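Long-range contact in putative branched-chain amino acid aminotransferase IlvE (Streptococcus mutans, PDB 4DQN), which probably transfers the amino group of leucine, isoleucine or valine to 2-oxoglutarate, using pyridoxal 5'-phosphate as cofactor: residues Y67-N80 against Q329-V343. Residues are numbered along the deposited sequence; the frame is centred on the assembly and turned at random.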
loop_
_atom_site.group_PDB
_atom_site.type_symbol
_atom_site.label_atom_id
_atom_site.label_comp_id
_atom_site.label_asym_id
_atom_site.label_seq_id
_atom_site.Cartn_x
_atom_site.Cartn_y
_atom_site.Cartn_z
ATOM N N TYR A 67 -21.239 -0.899 -21.278
ATOM C CA TYR A 67 -22.516 -1.595 -21.305
ATOM C C TYR A 67 -23.019 -1.646 -22.737
ATOM O O TYR A 67 -23.043 -0.616 -23.412
ATOM C CB TYR A 67 -23.539 -0.816 -20.459
ATOM C CG TYR A 67 -23.133 -0.612 -19.011
ATOM C CD1 TYR A 67 -22.292 0.439 -18.639
ATOM C CD2 TYR A 67 -23.595 -1.466 -18.017
ATOM C CE1 TYR A 67 -21.912 0.618 -17.306
ATOM C CE2 TYR A 67 -23.226 -1.292 -16.690
ATOM C CZ TYR A 67 -22.388 -0.249 -16.345
ATOM O OH TYR A 67 -22.029 -0.077 -15.023
ATOM N N ARG A 68 -23.424 -2.819 -23.215
ATOM C CA ARG A 68 -24.089 -2.877 -24.521
ATOM C C ARG A 68 -25.581 -2.587 -24.367
ATOM O O ARG A 68 -26.235 -3.117 -23.463
ATOM C CB ARG A 68 -23.874 -4.231 -25.205
ATOM C CG ARG A 68 -24.248 -4.210 -26.681
ATOM C CD ARG A 68 -24.053 -5.563 -27.336
ATOM N NE ARG A 68 -22.648 -5.991 -27.332
ATOM C CZ ARG A 68 -21.739 -5.575 -28.213
ATOM N NH1 ARG A 68 -22.080 -4.710 -29.161
ATOM N NH2 ARG A 68 -20.490 -6.028 -28.152
ATOM N N THR A 69 -26.116 -1.742 -25.243
ATOM C CA THR A 69 -27.521 -1.352 -25.171
ATOM C C THR A 69 -28.405 -2.183 -26.108
ATOM O O THR A 69 -27.917 -3.028 -26.855
ATOM C CB THR A 69 -27.712 0.139 -25.505
ATOM O OG1 THR A 69 -27.320 0.383 -26.866
ATOM C CG2 THR A 69 -26.884 1.006 -24.570
ATOM N N LYS A 70 -29.706 -1.917 -26.070
ATOM C CA LYS A 70 -30.687 -2.702 -26.807
ATOM C C LYS A 70 -30.470 -2.686 -28.329
ATOM O O LYS A 70 -30.792 -3.666 -29.009
ATOM C CB LYS A 70 -32.093 -2.208 -26.446
ATOM C CG LYS A 70 -33.213 -3.216 -26.653
ATOM C CD LYS A 70 -34.520 -2.690 -26.056
ATOM C CE LYS A 70 -34.834 -1.292 -26.572
ATOM N NZ LYS A 70 -35.990 -0.637 -25.868
ATOM N N ASP A 71 -29.919 -1.598 -28.867
ATOM C CA ASP A 71 -29.677 -1.528 -30.311
ATOM C C ASP A 71 -28.289 -2.032 -30.697
ATOM O O ASP A 71 -27.909 -1.987 -31.867
ATOM C CB ASP A 71 -29.939 -0.119 -30.878
ATOM C CG ASP A 71 -28.879 0.896 -30.485
ATOM O OD1 ASP A 71 -28.008 0.604 -29.632
ATOM O OD2 ASP A 71 -28.924 2.021 -31.032
ATOM N N GLY A 72 -27.528 -2.491 -29.705
ATOM C CA GLY A 72 -26.207 -3.037 -29.961
ATOM C C GLY A 72 -25.057 -2.093 -29.647
ATOM O O GLY A 72 -23.913 -2.540 -29.478
ATOM N N SER A 73 -25.342 -0.796 -29.572
ATOM C CA SER A 73 -24.294 0.180 -29.288
ATOM C C SER A 73 -23.809 0.064 -27.837
ATOM O O SER A 73 -24.532 -0.431 -26.960
ATOM C CB SER A 73 -24.755 1.605 -29.606
ATOM O OG SER A 73 -25.916 1.954 -28.870
ATOM N N VAL A 74 -22.577 0.507 -27.598
ATOM C CA VAL A 74 -21.932 0.337 -26.297
ATOM C C VAL A 74 -21.698 1.704 -25.669
ATOM O O VAL A 74 -21.421 2.678 -26.369
ATOM C CB VAL A 74 -20.599 -0.417 -26.447
ATOM C CG1 VAL A 74 -19.903 -0.576 -25.082
ATOM C CG2 VAL A 74 -20.854 -1.780 -27.067
ATOM N N GLN A 75 -21.833 1.793 -24.352
ATOM C CA GLN A 75 -21.649 3.074 -23.684
ATOM C C GLN A 75 -20.930 2.934 -22.341
ATOM O O GLN A 75 -20.949 1.872 -21.719
ATOM C CB GLN A 75 -23.005 3.771 -23.500
ATOM C CG GLN A 75 -23.992 2.993 -22.634
ATOM C CD GLN A 75 -25.396 3.558 -22.734
ATOM O OE1 GLN A 75 -25.770 4.101 -23.764
ATOM N NE2 GLN A 75 -26.179 3.433 -21.663
ATOM N N LEU A 76 -20.286 4.017 -21.917
ATOM C CA LEU A 76 -19.674 4.100 -20.596
ATOM C C LEU A 76 -20.622 4.858 -19.688
ATOM O O LEU A 76 -21.484 5.605 -20.169
ATOM C CB LEU A 76 -18.345 4.853 -20.675
ATOM C CG LEU A 76 -17.246 4.146 -21.458
ATOM C CD1 LEU A 76 -16.040 5.069 -21.609
ATOM C CD2 LEU A 76 -16.845 2.835 -20.763
ATOM N N PHE A 77 -20.462 4.662 -18.382
ATOM C CA PHE A 77 -21.323 5.274 -17.378
ATOM C C PHE A 77 -20.489 6.149 -16.439
ATOM O O PHE A 77 -19.700 5.638 -15.629
ATOM C CB PHE A 77 -22.049 4.172 -16.594
ATOM C CG PHE A 77 -22.859 4.675 -15.428
ATOM C CD1 PHE A 77 -24.115 5.244 -15.627
ATOM C CD2 PHE A 77 -22.373 4.562 -14.124
ATOM C CE1 PHE A 77 -24.866 5.705 -14.546
ATOM C CE2 PHE A 77 -23.112 5.021 -13.044
ATOM C CZ PHE A 77 -24.366 5.594 -13.254
ATOM N N ARG A 78 -20.664 7.463 -16.572
ATOM C CA ARG A 78 -19.985 8.451 -15.739
ATOM C C ARG A 78 -18.452 8.295 -15.638
ATOM O O ARG A 78 -17.902 8.415 -14.549
ATOM C CB ARG A 78 -20.611 8.449 -14.331
ATOM C CG ARG A 78 -22.127 8.744 -14.326
ATOM C CD ARG A 78 -22.762 8.545 -12.937
ATOM N NE ARG A 78 -22.924 9.673 -11.990
ATOM C CZ ARG A 78 -22.371 10.883 -12.042
ATOM N NH1 ARG A 78 -21.571 11.238 -13.015
ATOM N NH2 ARG A 78 -22.631 11.772 -11.093
ATOM N N PRO A 79 -17.754 8.057 -16.770
ATOM C CA PRO A 79 -16.314 7.834 -16.618
ATOM C C PRO A 79 -15.586 9.109 -16.204
ATOM O O PRO A 79 -14.466 9.007 -15.710
ATOM C CB PRO A 79 -15.879 7.417 -18.018
ATOM C CG PRO A 79 -16.880 8.101 -18.942
ATOM C CD PRO A 79 -18.172 8.010 -18.188
ATOM N N ASN A 80 -16.198 10.279 -16.408
ATOM C CA ASN A 80 -15.647 11.529 -15.879
ATOM C C ASN A 80 -15.451 11.470 -14.368
ATOM O O ASN A 80 -14.491 12.043 -13.828
ATOM C CB ASN A 80 -16.552 12.720 -16.226
ATOM C CG ASN A 80 -17.928 12.603 -15.596
ATOM O OD1 ASN A 80 -18.612 11.587 -15.754
ATOM N ND2 ASN A 80 -18.335 13.633 -14.860
ATOM N N GLN A 329 -27.754 2.529 -16.778
ATOM C CA GLN A 329 -26.453 2.070 -17.256
ATOM C C GLN A 329 -26.572 1.310 -18.575
ATOM O O GLN A 329 -25.795 1.537 -19.503
ATOM C CB GLN A 329 -25.781 1.221 -16.178
ATOM C CG GLN A 329 -25.382 2.029 -14.932
ATOM C CD GLN A 329 -25.020 1.164 -13.743
ATOM O OE1 GLN A 329 -25.541 0.060 -13.586
ATOM N NE2 GLN A 329 -24.118 1.663 -12.889
ATOM N N PHE A 330 -27.555 0.422 -18.667
ATOM C CA PHE A 330 -27.733 -0.375 -19.882
ATOM C C PHE A 330 -28.584 0.322 -20.940
ATOM O O PHE A 330 -28.830 -0.248 -22.007
ATOM C CB PHE A 330 -28.342 -1.740 -19.560
ATOM C CG PHE A 330 -27.387 -2.694 -18.903
ATOM C CD1 PHE A 330 -26.603 -3.551 -19.665
ATOM C CD2 PHE A 330 -27.298 -2.759 -17.523
ATOM C CE1 PHE A 330 -25.730 -4.445 -19.056
ATOM C CE2 PHE A 330 -26.432 -3.650 -16.907
ATOM C CZ PHE A 330 -25.644 -4.490 -17.675
ATOM N N GLY A 331 -29.034 1.540 -20.646
ATOM C CA GLY A 331 -29.684 2.379 -21.640
ATOM C C GLY A 331 -31.189 2.198 -21.758
ATOM O O GLY A 331 -31.798 2.753 -22.659
ATOM N N ASP A 332 -31.784 1.416 -20.860
ATOM C CA ASP A 332 -33.220 1.141 -20.912
ATOM C C ASP A 332 -34.046 2.184 -20.167
ATOM O O ASP A 332 -35.272 2.188 -20.278
ATOM C CB ASP A 332 -33.532 -0.237 -20.322
ATOM C CG ASP A 332 -32.941 -1.371 -21.136
ATOM O OD1 ASP A 332 -32.898 -1.271 -22.381
ATOM O OD2 ASP A 332 -32.519 -2.369 -20.520
ATOM N N VAL A 333 -33.379 3.046 -19.396
ATOM C CA VAL A 333 -34.051 4.108 -18.637
ATOM C C VAL A 333 -33.391 5.452 -18.957
ATOM O O VAL A 333 -32.169 5.515 -19.070
ATOM C CB VAL A 333 -33.999 3.827 -17.102
ATOM C CG1 VAL A 333 -34.553 4.996 -16.302
ATOM C CG2 VAL A 333 -34.774 2.566 -16.761
ATOM N N LYS A 334 -34.178 6.522 -19.125
ATOM C CA LYS A 334 -33.597 7.836 -19.446
ATOM C C LYS A 334 -32.578 8.266 -18.393
ATOM O O LYS A 334 -32.846 8.187 -17.186
ATOM C CB LYS A 334 -34.667 8.922 -19.548
ATOM C CG LYS A 334 -34.164 10.194 -20.241
ATOM C CD LYS A 334 -34.972 11.423 -19.827
ATOM C CE LYS A 334 -34.971 12.502 -20.897
ATOM N NZ LYS A 334 -33.653 12.747 -21.540
ATOM N N ALA A 335 -31.423 8.742 -18.851
ATOM C CA ALA A 335 -30.316 9.072 -17.947
ATOM C C ALA A 335 -30.376 10.498 -17.464
ATOM O O ALA A 335 -30.927 11.366 -18.147
ATOM C CB ALA A 335 -28.995 8.852 -18.651
ATOM N N PRO A 336 -29.781 10.766 -16.291
ATOM C CA PRO A 336 -29.575 12.176 -15.957
ATOM C C PRO A 336 -28.645 12.797 -16.993
ATOM O O PRO A 336 -27.893 12.064 -17.650
ATOM C CB PRO A 336 -28.874 12.115 -14.588
ATOM C CG PRO A 336 -29.325 10.807 -13.993
ATOM C CD PRO A 336 -29.412 9.866 -15.178
ATOM N N GLU A 337 -28.701 14.118 -17.147
ATOM C CA GLU A 337 -27.810 14.828 -18.061
ATOM C C GLU A 337 -26.333 14.571 -17.744
ATOM O O GLU A 337 -25.928 14.620 -16.584
ATOM C CB GLU A 337 -28.087 16.329 -17.978
ATOM C CG GLU A 337 -27.603 17.123 -19.173
ATOM C CD GLU A 337 -28.498 16.939 -20.383
ATOM O OE1 GLU A 337 -29.451 16.122 -20.312
ATOM O OE2 GLU A 337 -28.253 17.616 -21.408
ATOM N N GLY A 338 -25.544 14.277 -18.774
ATOM C CA GLY A 338 -24.100 14.160 -18.632
ATOM C C GLY A 338 -23.559 12.833 -18.124
ATOM O O GLY A 338 -22.347 12.679 -18.003
ATOM N N TRP A 339 -24.434 11.878 -17.815
ATOM C CA TRP A 339 -23.993 10.597 -17.256
ATOM C C TRP A 339 -23.504 9.585 -18.282
ATOM O O TRP A 339 -22.563 8.829 -18.025
ATOM C CB TRP A 339 -25.106 9.939 -16.438
ATOM C CG TRP A 339 -25.301 10.523 -15.074
ATOM C CD1 TRP A 339 -24.937 11.769 -14.648
ATOM C CD2 TRP A 339 -25.922 9.881 -13.958
ATOM N NE1 TRP A 339 -25.300 11.941 -13.330
ATOM C CE2 TRP A 339 -25.907 10.796 -12.885
ATOM C CE3 TRP A 339 -26.498 8.619 -13.764
ATOM C CZ2 TRP A 339 -26.443 10.483 -11.623
ATOM C CZ3 TRP A 339 -27.034 8.312 -12.516
ATOM C CH2 TRP A 339 -27.002 9.244 -11.463
ATOM N N ILE A 340 -24.164 9.534 -19.431
ATOM C CA ILE A 340 -23.847 8.513 -20.416
ATOM C C ILE A 340 -22.853 9.029 -21.449
ATOM O O ILE A 340 -22.998 10.136 -21.964
ATOM C CB ILE A 340 -25.108 8.022 -21.143
ATOM C CG1 ILE A 340 -26.161 7.539 -20.139
ATOM C CG2 ILE A 340 -24.755 6.927 -22.136
ATOM C CD1 ILE A 340 -25.688 6.459 -19.150
ATOM N N TYR A 341 -21.835 8.224 -21.730
ATOM C CA TYR A 341 -20.832 8.545 -22.739
ATOM C C TYR A 341 -20.815 7.422 -23.766
ATOM O O TYR A 341 -20.279 6.335 -23.501
ATOM C CB TYR A 341 -19.451 8.635 -22.103
ATOM C CG TYR A 341 -19.177 9.887 -21.318
ATOM C CD1 TYR A 341 -19.841 10.148 -20.126
ATOM C CD2 TYR A 341 -18.224 10.796 -21.755
ATOM C CE1 TYR A 341 -19.570 11.283 -19.405
ATOM C CE2 TYR A 341 -17.949 11.932 -21.043
ATOM C CZ TYR A 341 -18.624 12.175 -19.870
ATOM O OH TYR A 341 -18.340 13.321 -19.155
ATOM N N LYS A 342 -21.409 7.679 -24.928
ATOM C CA LYS A 342 -21.423 6.700 -26.014
ATOM C C LYS A 342 -20.005 6.479 -26.506
ATOM O O LYS A 342 -19.240 7.423 -26.676
ATOM C CB LYS A 342 -22.313 7.168 -27.163
ATOM C CG LYS A 342 -23.766 7.354 -26.774
ATOM C CD LYS A 342 -24.311 6.102 -26.092
ATOM C CE LYS A 342 -24.637 5.011 -27.099
ATOM N NZ LYS A 342 -25.564 4.009 -26.500
ATOM N N VAL A 343 -19.660 5.222 -26.744
ATOM C CA VAL A 343 -18.280 4.851 -27.029
ATOM C C VAL A 343 -17.825 5.301 -28.427
ATOM O O VAL A 343 -16.637 5.583 -28.659
ATOM C CB VAL A 343 -18.090 3.344 -26.765
ATOM C CG1 VAL A 343 -17.126 2.726 -27.718
ATOM C CG2 VAL A 343 -17.664 3.122 -25.307
HETATM O O HOH W 1 -23.276 -1.598 -13.165
HETATM O O HOH W 2 -30.824 -0.465 -23.886
#
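Lys342 NZ is gripped twice across the contact: it gives one hydrogen bond to Gln75 OE1 (2.7 Å) and a longer one to Ser73 OG. Bends at its second and third torsions fold the lysine chain back over Gln75. The other end of the same amide is tied down too: Gln75 NE2 donates to Gln329 O (2.9 Å) from above the carbonyl plane, which fixes the amide's flip. Strand 340-342 runs antiparallel to strand 74-77, joined by nearly straight backbone bonds between Leu76 and Tyr341; just past the strands, Arg78 N, at the N-cap of helix 79-92, donates to Trp339 O (2.8 Å).

Gln329 lies against two rings. Its CB sits over a face of Tyr67, while CG presses on Phe77, 3.6 Å from the ring centroid, and a water bridges Gln329 OE1 to Tyr67 OH. Tyr67 in turn points its edge at the face of Phe330, the planes 80° apart. The Arg78 guanidinium lies flat on the Trp339 indole in a cation-pi stack, centres 3.7 Å apart and planes at 15°. A bend at chi3 (94°) makes this possible. Pro336 CG covers the opposite indole face. On the other side of the strand pair, Pro79 CG rests over the Tyr341 ring.

The chain leaves helix 316-329 through the Schellman motif at Gly331 and returns to add strand 340-342 beside 74-77, outermost in the antiparallel sheet within this chain. Helix 100-113 packs against Leu76, Tyr341 and Val343, whereas helices 251-262 and 316-329 meet Phe77, with Trp339 also touching the former.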